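Local coordinates for protein phytochromobilin synthase (Solanum lycopersicum, PDB 6KME) that probably catalyses the ferredoxin-dependent reduction of biliverdin IX alpha to phytochromobilin, a step in making the phytochrome chromophore, at residues Lys80-Cys88 / Phe261-Leu269; Trp163-Arg173 / Ser293-Trp304. The protein carries 1 engineered substitution. All blocks are in the same frame, centred on the assembly; numbering follows the deposited sequence. Where two conformers were deposited one is given.

Contact 1 of 2, residues Lys80-Cys88 / Phe261-Leu269; sequences KIRLLRSLC and FLFNGVNEL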
loop_
_atom_site.group_PDB
_atom_site.type_symbol
_atom_site.label_atom_id
_atom_site.label_comp_id
_atom_site.label_asym_id
_atom_site.label_seq_id
_atom_site.Cartn_x
_atom_site.Cartn_y
_atom_site.Cartn_z
ATOM N N LYS A 80 -12.915 11.571 6.449
ATOM C CA LYS A 80 -11.558 11.385 6.960
ATOM C C LYS A 80 -10.589 10.821 5.929
ATOM O O LYS A 80 -9.391 10.733 6.219
ATOM C CB LYS A 80 -11.572 10.463 8.193
ATOM C CG LYS A 80 -12.471 10.991 9.331
ATOM C CD LYS A 80 -12.520 10.015 10.503
ATOM C CE LYS A 80 -13.505 10.492 11.594
ATOM N NZ LYS A 80 -13.528 9.473 12.689
ATOM N N ILE A 81 -11.066 10.449 4.741
ATOM C CA ILE A 81 -10.262 9.753 3.737
ATOM C C ILE A 81 -10.007 10.720 2.591
ATOM O O ILE A 81 -10.940 11.125 1.885
ATOM C CB ILE A 81 -10.957 8.480 3.247
ATOM C CG1 ILE A 81 -11.264 7.572 4.442
ATOM C CG2 ILE A 81 -10.093 7.739 2.207
ATOM C CD1 ILE A 81 -12.156 6.414 4.103
ATOM N N ARG A 82 -8.740 11.106 2.412
ATOM C CA ARG A 82 -8.371 11.921 1.257
ATOM C C ARG A 82 -8.627 11.178 -0.054
ATOM O O ARG A 82 -9.126 11.763 -1.025
ATOM C CB ARG A 82 -6.898 12.337 1.365
ATOM C CG ARG A 82 -6.433 13.322 0.299
ATOM C CD ARG A 82 -4.972 13.681 0.450
ATOM N NE ARG A 82 -4.082 12.533 0.205
ATOM C CZ ARG A 82 -3.751 12.070 -0.995
ATOM N NH1 ARG A 82 -4.237 12.648 -2.087
ATOM N NH2 ARG A 82 -2.926 11.027 -1.107
ATOM N N LEU A 83 -8.297 9.892 -0.105
ATOM C CA LEU A 83 -8.402 9.141 -1.355
ATOM C C LEU A 83 -8.487 7.658 -1.047
ATOM O O LEU A 83 -7.597 7.105 -0.395
ATOM C CB LEU A 83 -7.209 9.421 -2.279
ATOM C CG LEU A 83 -7.239 8.595 -3.569
ATOM C CD1 LEU A 83 -8.551 8.826 -4.363
ATOM C CD2 LEU A 83 -6.013 8.893 -4.431
ATOM N N LEU A 84 -9.551 7.022 -1.511
ATOM C CA LEU A 84 -9.661 5.572 -1.536
ATOM C C LEU A 84 -9.683 5.176 -3.004
ATOM O O LEU A 84 -10.574 5.606 -3.741
ATOM C CB LEU A 84 -10.934 5.100 -0.835
ATOM C CG LEU A 84 -11.207 3.599 -0.737
ATOM C CD1 LEU A 84 -10.190 2.968 0.173
ATOM C CD2 LEU A 84 -12.627 3.354 -0.187
ATOM N N ARG A 85 -8.703 4.377 -3.437
ATOM C CA ARG A 85 -8.591 4.103 -4.864
ATOM C C ARG A 85 -8.149 2.663 -5.100
ATOM O O ARG A 85 -7.409 2.069 -4.304
ATOM C CB ARG A 85 -7.649 5.115 -5.552
ATOM C CG ARG A 85 -6.186 4.688 -5.718
ATOM C CD ARG A 85 -5.438 4.652 -4.392
ATOM N NE ARG A 85 -3.999 4.360 -4.540
ATOM C CZ ARG A 85 -3.480 3.139 -4.670
ATOM N NH1 ARG A 85 -4.277 2.085 -4.709
ATOM N NH2 ARG A 85 -2.159 2.975 -4.762
ATOM N N SER A 86 -8.645 2.095 -6.199
ATOM C CA SER A 86 -8.304 0.736 -6.582
ATOM C C SER A 86 -7.915 0.683 -8.052
ATOM O O SER A 86 -8.485 1.389 -8.896
ATOM C CB SER A 86 -9.461 -0.234 -6.327
ATOM O OG SER A 86 -10.561 0.071 -7.159
ATOM N N LEU A 87 -6.927 -0.151 -8.340
ATOM C CA LEU A 87 -6.583 -0.557 -9.694
ATOM C C LEU A 87 -6.718 -2.066 -9.727
ATOM O O LEU A 87 -6.174 -2.755 -8.857
ATOM C CB LEU A 87 -5.166 -0.123 -10.075
ATOM C CG LEU A 87 -4.570 -0.763 -11.343
ATOM C CD1 LEU A 87 -5.328 -0.326 -12.607
ATOM C CD2 LEU A 87 -3.088 -0.445 -11.475
ATOM N N CYS A 88 -7.496 -2.570 -10.679
ATOM C CA CYS A 88 -7.711 -4.001 -10.816
ATOM C C CYS A 88 -7.396 -4.405 -12.248
ATOM O O CYS A 88 -7.895 -3.794 -13.198
ATOM C CB CYS A 88 -9.149 -4.382 -10.439
ATOM S SG CYS A 88 -9.379 -6.167 -10.373
ATOM N N PHE A 261 -2.688 9.071 -10.113
ATOM C CA PHE A 261 -3.779 8.237 -9.608
ATOM C C PHE A 261 -3.321 7.386 -8.429
ATOM O O PHE A 261 -3.783 7.614 -7.305
ATOM C CB PHE A 261 -4.384 7.379 -10.726
ATOM C CG PHE A 261 -5.502 6.492 -10.261
ATOM C CD1 PHE A 261 -6.781 7.013 -10.067
ATOM C CD2 PHE A 261 -5.266 5.149 -9.959
ATOM C CE1 PHE A 261 -7.812 6.211 -9.619
ATOM C CE2 PHE A 261 -6.291 4.335 -9.516
ATOM C CZ PHE A 261 -7.572 4.867 -9.339
ATOM N N LEU A 262 -2.421 6.417 -8.637
ATOM C CA LEU A 262 -2.088 5.488 -7.560
ATOM C C LEU A 262 -1.491 6.217 -6.374
ATOM O O LEU A 262 -1.809 5.906 -5.222
ATOM C CB LEU A 262 -1.107 4.416 -8.059
ATOM C CG LEU A 262 -1.678 3.460 -9.116
ATOM C CD1 LEU A 262 -0.574 2.578 -9.661
ATOM C CD2 LEU A 262 -2.809 2.599 -8.516
ATOM N N PHE A 263 -0.604 7.176 -6.626
ATOM C CA PHE A 263 0.024 7.923 -5.549
ATOM C C PHE A 263 -0.266 9.400 -5.707
ATOM O O PHE A 263 0.565 10.259 -5.416
ATOM C CB PHE A 263 1.509 7.573 -5.473
ATOM C CG PHE A 263 1.696 6.096 -5.326
ATOM C CD1 PHE A 263 1.248 5.458 -4.176
ATOM C CD2 PHE A 263 2.148 5.329 -6.377
ATOM C CE1 PHE A 263 1.333 4.083 -4.051
ATOM C CE2 PHE A 263 2.243 3.954 -6.264
ATOM C CZ PHE A 263 1.833 3.330 -5.102
ATOM N N ASN A 264 -1.486 9.684 -6.172
ATOM C CA ASN A 264 -2.027 11.036 -6.186
ATOM C C ASN A 264 -1.723 11.726 -4.865
ATOM O O ASN A 264 -1.907 11.147 -3.789
ATOM C CB ASN A 264 -3.539 10.979 -6.432
ATOM C CG ASN A 264 -4.194 12.340 -6.359
ATOM O OD1 ASN A 264 -4.544 12.805 -5.282
ATOM N ND2 ASN A 264 -4.380 12.978 -7.509
ATOM N N GLY A 265 -1.216 12.949 -4.955
ATOM C CA GLY A 265 -0.723 13.685 -3.813
ATOM C C GLY A 265 0.781 13.876 -3.820
ATOM O O GLY A 265 1.284 14.772 -3.123
ATOM N N VAL A 266 1.519 13.061 -4.579
ATOM C CA VAL A 266 2.954 13.299 -4.688
ATOM C C VAL A 266 3.217 14.683 -5.281
ATOM O O VAL A 266 4.199 15.344 -4.923
ATOM C CB VAL A 266 3.626 12.163 -5.497
ATOM C CG1 VAL A 266 3.093 12.141 -6.902
ATOM C CG2 VAL A 266 5.121 12.332 -5.495
ATOM N N ASN A 267 2.319 15.177 -6.149
ATOM C CA ASN A 267 2.488 16.525 -6.680
ATOM C C ASN A 267 1.971 17.596 -5.721
ATOM O O ASN A 267 2.569 18.672 -5.622
ATOM C CB ASN A 267 1.782 16.670 -8.030
ATOM C CG ASN A 267 2.486 15.919 -9.144
ATOM O OD1 ASN A 267 3.686 15.650 -9.073
ATOM N ND2 ASN A 267 1.735 15.574 -10.190
ATOM N N GLU A 268 0.881 17.332 -5.003
ATOM C CA GLU A 268 0.177 18.402 -4.298
ATOM C C GLU A 268 0.543 18.545 -2.825
ATOM O O GLU A 268 0.434 19.650 -2.286
ATOM C CB GLU A 268 -1.342 18.208 -4.404
ATOM N N LEU A 269 0.960 17.479 -2.148
ATOM C CA LEU A 269 1.118 17.532 -0.700
ATOM C C LEU A 269 2.482 18.039 -0.250
ATOM O O LEU A 269 2.698 18.189 0.957
ATOM C CB LEU A 269 0.865 16.146 -0.092
ATOM C CG LEU A 269 -0.562 15.599 -0.205
ATOM C CD1 LEU A 269 -0.679 14.277 0.533
ATOM C CD2 LEU A 269 -1.548 16.589 0.336
#
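Leu262 O, near the end of helix 251-262, is gripped side-on by Arg85. NE reaches it at 2.8 Å (N-H...O 148°), in the carbonyl plane and on a lone pair, whereas NH2, at 3.0 Å, comes in tilted from that plane. The contact pins a helix end to an inner strand of the seven-stranded antiparallel sheet in the alpha/beta/alpha sandwich of ferredoxin-dependent bilin reductases. A bend at chi2 (-71°) turns the Arg85 chain onto this carbonyl, with CG in an off-centre CH-pi contact to the Phe261 ring, 4.2 Å from its centroid, and Leu262 CD2 over one guanidinium face. NH1 of Arg85 forms a salt bridge with Asp99; a methionine in place of this arginine would probably leave that carboxylate without its mate and Leu262 O without either donor. Toward the start of the strand, at a classic beta bulge where Arg82 and Leu83 both face Phe103, Arg82 meets Asn264 end-on: NH2 to the backbone O at 2.9 Å, NH1 to OD1 at 3.2 Å. The guanidinium and amide are nearly coplanar (14°). Gln228 also holds Arg82 NH2, and Lys260 O takes Asn264 ND2. Leu269 CD1 lies over one face of the Arg82 guanidinium, 3.8 Å from NE.

Contact 2 of 2, residues Trp163-Arg173 / Ser293-Trp304; sequences WGGKLTSESLR and SMIGKSFENRPW. With BLA (biliverdine IX alpha), chain B.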
loop_
_atom_site.group_PDB
_atom_site.type_symbol
_atom_site.label_atom_id
_atom_site.label_comp_id
_atom_site.label_asym_id
_atom_site.label_seq_id
_atom_site.Cartn_x
_atom_site.Cartn_y
_atom_site.Cartn_z
ATOM N N TRP A 163 6.122 -15.677 5.944
ATOM C CA TRP A 163 7.039 -14.622 5.511
ATOM C C TRP A 163 7.576 -14.886 4.105
ATOM O O TRP A 163 8.042 -15.986 3.796
ATOM C CB TRP A 163 8.190 -14.524 6.517
ATOM C CG TRP A 163 9.126 -13.383 6.293
ATOM C CD1 TRP A 163 10.454 -13.462 5.939
ATOM C CD2 TRP A 163 8.827 -11.985 6.427
ATOM N NE1 TRP A 163 10.990 -12.201 5.840
ATOM C CE2 TRP A 163 10.013 -11.275 6.124
ATOM C CE3 TRP A 163 7.666 -11.262 6.760
ATOM C CZ2 TRP A 163 10.079 -9.882 6.157
ATOM C CZ3 TRP A 163 7.733 -9.881 6.785
ATOM C CH2 TRP A 163 8.934 -9.203 6.490
ATOM N N GLY A 164 7.505 -13.870 3.248
ATOM C CA GLY A 164 7.895 -14.011 1.850
ATOM C C GLY A 164 9.390 -14.143 1.605
ATOM O O GLY A 164 9.782 -14.478 0.481
ATOM N N GLY A 165 10.222 -13.904 2.609
ATOM C CA GLY A 165 11.669 -13.994 2.442
ATOM C C GLY A 165 12.313 -12.627 2.297
ATOM O O GLY A 165 11.713 -11.585 2.587
ATOM N N LYS A 166 13.561 -12.638 1.826
ATOM C CA LYS A 166 14.324 -11.403 1.695
ATOM C C LYS A 166 13.610 -10.410 0.783
ATOM O O LYS A 166 12.994 -10.787 -0.221
ATOM C CB LYS A 166 15.732 -11.704 1.159
ATOM C CG LYS A 166 16.580 -12.540 2.110
ATOM C CD LYS A 166 17.944 -12.914 1.482
ATOM C CE LYS A 166 18.665 -13.949 2.346
ATOM N NZ LYS A 166 19.935 -14.395 1.743
ATOM N N LEU A 167 13.676 -9.127 1.149
ATOM C CA LEU A 167 12.996 -8.084 0.391
ATOM C C LEU A 167 13.786 -6.787 0.510
ATOM O O LEU A 167 14.611 -6.623 1.413
ATOM C CB LEU A 167 11.543 -7.874 0.870
ATOM C CG LEU A 167 11.309 -7.124 2.205
ATOM C CD1 LEU A 167 9.840 -6.727 2.355
ATOM C CD2 LEU A 167 11.761 -7.942 3.407
ATOM N N THR A 168 13.525 -5.867 -0.418
ATOM C CA THR A 168 14.120 -4.532 -0.402
ATOM C C THR A 168 14.151 -3.964 1.019
ATOM O O THR A 168 13.107 -3.852 1.673
ATOM C CB THR A 168 13.301 -3.632 -1.338
ATOM O OG1 THR A 168 13.439 -4.097 -2.690
ATOM C CG2 THR A 168 13.706 -2.143 -1.241
ATOM N N SER A 169 15.361 -3.656 1.532
ATOM C CA SER A 169 15.468 -3.294 2.947
ATOM C C SER A 169 14.750 -1.981 3.250
ATOM O O SER A 169 14.160 -1.829 4.325
ATOM C CB SER A 169 16.935 -3.194 3.377
ATOM O OG SER A 169 17.524 -4.478 3.531
ATOM N N GLU A 170 14.786 -1.029 2.312
ATOM C CA GLU A 170 14.113 0.255 2.501
ATOM C C GLU A 170 12.596 0.108 2.617
ATOM O O GLU A 170 11.937 1.010 3.150
ATOM C CB GLU A 170 14.467 1.207 1.349
ATOM C CG GLU A 170 15.927 1.672 1.344
ATOM C CD GLU A 170 16.888 0.699 0.625
ATOM O OE1 GLU A 170 16.478 -0.429 0.290
ATOM O OE2 GLU A 170 18.047 1.082 0.364
ATOM N N SER A 171 12.024 -0.999 2.130
ATOM C CA SER A 171 10.579 -1.198 2.238
ATOM C C SER A 171 10.137 -1.377 3.687
ATOM O O SER A 171 9.014 -0.982 4.041
ATOM C CB SER A 171 10.140 -2.397 1.391
ATOM O OG SER A 171 10.334 -2.134 0.006
ATOM N N LEU A 172 11.009 -1.917 4.549
ATOM C CA LEU A 172 10.633 -2.130 5.944
ATOM C C LEU A 172 10.379 -0.822 6.678
ATOM O O LEU A 172 9.636 -0.806 7.666
ATOM C CB LEU A 172 11.707 -2.922 6.688
ATOM C CG LEU A 172 11.645 -4.451 6.745
ATOM C CD1 LEU A 172 12.276 -4.901 8.053
ATOM C CD2 LEU A 172 10.255 -5.007 6.640
ATOM N N ARG A 173 11.006 0.273 6.238
ATOM C CA ARG A 173 10.738 1.597 6.802
ATOM C C ARG A 173 9.247 1.905 6.835
ATOM O O ARG A 173 8.798 2.719 7.648
ATOM C CB ARG A 173 11.458 2.689 5.984
ATOM C CG ARG A 173 12.988 2.540 5.874
ATOM C CD ARG A 173 13.632 3.442 4.785
ATOM N NE ARG A 173 15.097 3.292 4.759
ATOM C CZ ARG A 173 15.921 3.969 3.957
ATOM N NH1 ARG A 173 15.432 4.853 3.095
ATOM N NH2 ARG A 173 17.243 3.758 4.011
ATOM N N SER A 293 16.963 -0.926 -4.369
ATOM C CA SER A 293 17.427 -0.948 -2.987
ATOM C C SER A 293 18.901 -0.564 -2.954
ATOM O O SER A 293 19.732 -1.274 -3.526
ATOM C CB SER A 293 17.235 -2.342 -2.368
ATOM O OG SER A 293 17.728 -2.376 -1.027
ATOM N N MET A 294 19.226 0.549 -2.284
ATOM C CA MET A 294 20.635 0.891 -2.088
ATOM C C MET A 294 21.299 -0.046 -1.084
ATOM O O MET A 294 22.499 -0.326 -1.200
ATOM C CB MET A 294 20.774 2.346 -1.619
ATOM C CG MET A 294 20.459 3.413 -2.691
ATOM S SD MET A 294 21.316 3.217 -4.272
ATOM C CE MET A 294 23.033 3.265 -3.758
ATOM N N ILE A 295 20.543 -0.517 -0.085
ATOM C CA ILE A 295 21.079 -1.407 0.944
ATOM C C ILE A 295 21.251 -2.826 0.400
ATOM O O ILE A 295 22.258 -3.496 0.673
ATOM C CB ILE A 295 20.147 -1.372 2.175
ATOM C CG1 ILE A 295 20.203 0.009 2.836
ATOM C CG2 ILE A 295 20.491 -2.484 3.177
ATOM C CD1 ILE A 295 19.002 0.294 3.755
ATOM N N GLY A 296 20.300 -3.282 -0.401
ATOM C CA GLY A 296 20.160 -4.670 -0.791
ATOM C C GLY A 296 18.979 -5.324 -0.085
ATOM O O GLY A 296 18.428 -4.801 0.888
ATOM N N LYS A 297 18.575 -6.488 -0.600
ATOM C CA LYS A 297 17.469 -7.229 0.006
ATOM C C LYS A 297 17.964 -7.923 1.265
ATOM O O LYS A 297 19.062 -8.490 1.273
ATOM C CB LYS A 297 16.900 -8.280 -0.964
ATOM C CG LYS A 297 16.113 -7.713 -2.135
ATOM C CD LYS A 297 15.351 -8.813 -2.882
ATOM C CE LYS A 297 14.636 -8.266 -4.135
ATOM N NZ LYS A 297 13.662 -9.244 -4.744
ATOM N N SER A 298 17.149 -7.896 2.320
ATOM C CA SER A 298 17.530 -8.519 3.582
ATOM C C SER A 298 16.278 -9.061 4.270
ATOM O O SER A 298 15.205 -9.135 3.668
ATOM C CB SER A 298 18.286 -7.523 4.467
ATOM O OG SER A 298 18.986 -8.220 5.478
ATOM N N PHE A 299 16.436 -9.474 5.534
ATOM C CA PHE A 299 15.355 -9.986 6.382
ATOM C C PHE A 299 14.759 -11.268 5.792
ATOM O O PHE A 299 13.603 -11.331 5.379
ATOM C CB PHE A 299 14.268 -8.923 6.603
ATOM C CG PHE A 299 14.811 -7.595 7.031
ATOM C CD1 PHE A 299 15.312 -7.420 8.314
ATOM C CD2 PHE A 299 14.844 -6.526 6.146
ATOM C CE1 PHE A 299 15.823 -6.192 8.710
ATOM C CE2 PHE A 299 15.357 -5.295 6.536
ATOM C CZ PHE A 299 15.841 -5.129 7.820
ATOM N N GLU A 300 15.596 -12.300 5.780
ATOM C CA GLU A 300 15.141 -13.608 5.333
ATOM C C GLU A 300 14.070 -14.170 6.262
ATOM O O GLU A 300 13.211 -14.942 5.820
ATOM C CB GLU A 300 16.345 -14.550 5.204
ATOM C CG GLU A 300 16.347 -15.773 6.076
ATOM C CD GLU A 300 17.566 -16.647 5.808
ATOM O OE1 GLU A 300 18.585 -16.109 5.330
ATOM O OE2 GLU A 300 17.495 -17.864 6.058
ATOM N N ASN A 301 14.084 -13.777 7.535
ATOM C CA ASN A 301 13.033 -14.162 8.466
ATOM C C ASN A 301 12.278 -12.923 8.933
ATOM O O ASN A 301 12.789 -11.802 8.894
ATOM C CB ASN A 301 13.598 -14.929 9.674
ATOM C CG ASN A 301 14.270 -16.224 9.271
ATOM O OD1 ASN A 301 15.424 -16.475 9.622
ATOM N ND2 ASN A 301 13.553 -17.055 8.520
ATOM N N ARG A 302 11.041 -13.146 9.363
ATOM C CA ARG A 302 10.167 -12.059 9.788
ATOM C C ARG A 302 10.835 -11.252 10.897
ATOM O O ARG A 302 11.206 -11.825 11.929
ATOM C CB ARG A 302 8.828 -12.608 10.267
ATOM C CG ARG A 302 7.806 -11.481 10.526
ATOM C CD ARG A 302 6.529 -11.984 11.162
ATOM N NE ARG A 302 5.633 -10.846 11.395
ATOM C CZ ARG A 302 4.874 -10.297 10.450
ATOM N NH1 ARG A 302 4.888 -10.801 9.219
ATOM N NH2 ARG A 302 4.103 -9.245 10.728
ATOM N N PRO A 303 11.019 -9.940 10.732
ATOM C CA PRO A 303 11.825 -9.181 11.700
ATOM C C PRO A 303 11.053 -8.670 12.912
ATOM O O PRO A 303 11.553 -7.805 13.637
ATOM C CB PRO A 303 12.368 -8.025 10.856
ATOM C CG PRO A 303 11.306 -7.794 9.835
ATOM C CD PRO A 303 10.710 -9.150 9.527
ATOM N N TRP A 304 9.850 -9.194 13.149
ATOM C CA TRP A 304 9.092 -8.926 14.369
ATOM C C TRP A 304 8.792 -10.241 15.063
ATOM O O TRP A 304 8.437 -11.224 14.402
ATOM C CB TRP A 304 7.765 -8.214 14.078
ATOM C CG TRP A 304 7.914 -6.839 13.541
ATOM C CD1 TRP A 304 8.044 -5.683 14.262
ATOM C CD2 TRP A 304 7.925 -6.461 12.166
ATOM N NE1 TRP A 304 8.146 -4.609 13.413
ATOM C CE2 TRP A 304 8.079 -5.060 12.121
ATOM C CE3 TRP A 304 7.824 -7.170 10.967
ATOM C CZ2 TRP A 304 8.139 -4.356 10.922
ATOM C CZ3 TRP A 304 7.878 -6.472 9.782
ATOM C CH2 TRP A 304 8.034 -5.076 9.766
HETATM C CHA BLA B . 7.254 -7.911 -5.962
HETATM N NA BLA B . 6.118 -6.168 -4.414
HETATM C C1A BLA B . 7.133 -7.101 -4.681
HETATM C C2A BLA B . 8.028 -7.118 -3.523
HETATM C C3A BLA B . 7.504 -6.150 -2.558
HETATM C C4A BLA B . 6.322 -5.575 -3.134
HETATM C CMA BLA B . 8.038 -5.781 -1.172
HETATM C CAA BLA B . 9.298 -8.014 -3.459
HETATM C CBA BLA B . 10.407 -7.352 -4.231
HETATM C CGA BLA B . 11.238 -6.396 -3.299
HETATM O O1A BLA B . 11.617 -6.968 -2.320
HETATM O O2A BLA B . 11.347 -5.287 -3.735
HETATM C CHB BLA B . 5.371 -4.531 -2.533
HETATM N NB BLA B . 6.842 -2.923 -1.456
HETATM C C1B BLA B . 5.560 -3.295 -1.922
HETATM C C2B BLA B . 4.619 -2.278 -1.146
HETATM C C3B BLA B . 5.386 -1.285 -0.547
HETATM C C4B BLA B . 6.849 -1.663 -0.786
HETATM C CMB BLA B . 3.115 -2.336 -1.346
HETATM O OB BLA B . 7.890 -1.076 -0.538
HETATM C CAB BLA B . 5.216 -0.039 0.285
HETATM C CBB BLA B . 5.999 0.943 0.791
HETATM N NC BLA B . 2.913 -5.403 -7.687
HETATM C C1C BLA B . 1.878 -4.502 -7.346
HETATM C C2C BLA B . 1.163 -4.179 -8.665
HETATM C C3C BLA B . 1.805 -4.899 -9.672
HETATM C C4C BLA B . 2.966 -5.718 -9.059
HETATM C CMC BLA B . -0.021 -3.205 -8.638
HETATM O OC BLA B . 1.770 -4.186 -6.172
HETATM C CAC BLA B . 1.446 -4.886 -11.116
HETATM C CBC BLA B . 0.949 -3.938 -11.941
HETATM C CHD BLA B . 3.932 -6.575 -9.515
HETATM N ND BLA B . 5.424 -7.007 -7.441
HETATM C C1D BLA B . 5.081 -7.168 -8.719
HETATM C C2D BLA B . 6.014 -8.111 -9.456
HETATM C C3D BLA B . 6.959 -8.531 -8.538
HETATM C C4D BLA B . 6.618 -7.831 -7.190
HETATM C CMD BLA B . 5.795 -8.416 -10.926
HETATM C CAD BLA B . 8.162 -9.476 -8.645
HETATM C CBD BLA B . 9.317 -8.906 -9.444
HETATM C CGD BLA B . 10.090 -7.701 -8.748
HETATM O O1D BLA B . 10.215 -6.757 -9.508
HETATM O O2D BLA B . 10.423 -7.928 -7.592
HETATM O O HOH W 1 11.786 -9.706 -2.548
#
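Trp163 NE1 donates to Phe299 O at 2.8 Å, nearly straight (169°) and within the indole plane. The other side-chain hydrogen bonds across the contact gather round Ser169 and Glu170. Ser169 OG donates to Gly296 O at 2.8 Å. The Glu170 carboxylate, bent back at chi2 (86°), takes Ser293 OG on the syn lone pair of OE1 (2.7 Å) and Ile295 N on the syn side of OE2; Ser293 OG in turn accepts from Gly296 N, an ST motif. Backbone bonds make the two segments a short antiparallel ribbon, with Leu167 and Ser298 its hydrogen-bonded pair and Thr168 and Lys297 the non-hydrogen-bonded one. CH-pi contacts supply the apolar part: Arg302 CA and Pro303 CD lie over one face of the Trp163 indole, and Leu172 CD1 sits 3.4 Å from the Phe299 ring centroid, over its centre. Bilin contacts come from the ribbon and the turn after it. Thr168 grips both oxygens of one propionate, N to O1A at 2.9 Å and OG1 to O2A at 2.6 Å, while a water links O1A to Lys166 O and Lys297 NZ. Ser171 OG donates to the terminal-ring carbonyl OB at 2.7 Å.

From the N terminus the chain passes residues 80-88, then 163-173, then 261-269 and last 293-304, so the two contacts cross rather than nest. Contact 1 closes a loop of 172 residues, rich in helix, and ties strand 81-91 of the main sheet to the end of helix 251-262. Contact 2 closes a loop of 119 residues by pairing strands 167-168 and 297-298, a two-stranded sheet separate from the main one. Their centres are 26 Å apart, on opposite sides of the chain's centre, and their nearest atoms stay about 11 Å apart. Biliverdin approaches both: contact 2 bonds to it directly, whereas in contact 1 the side chain of Leu87 is about 5 Å from the bound biliverdin.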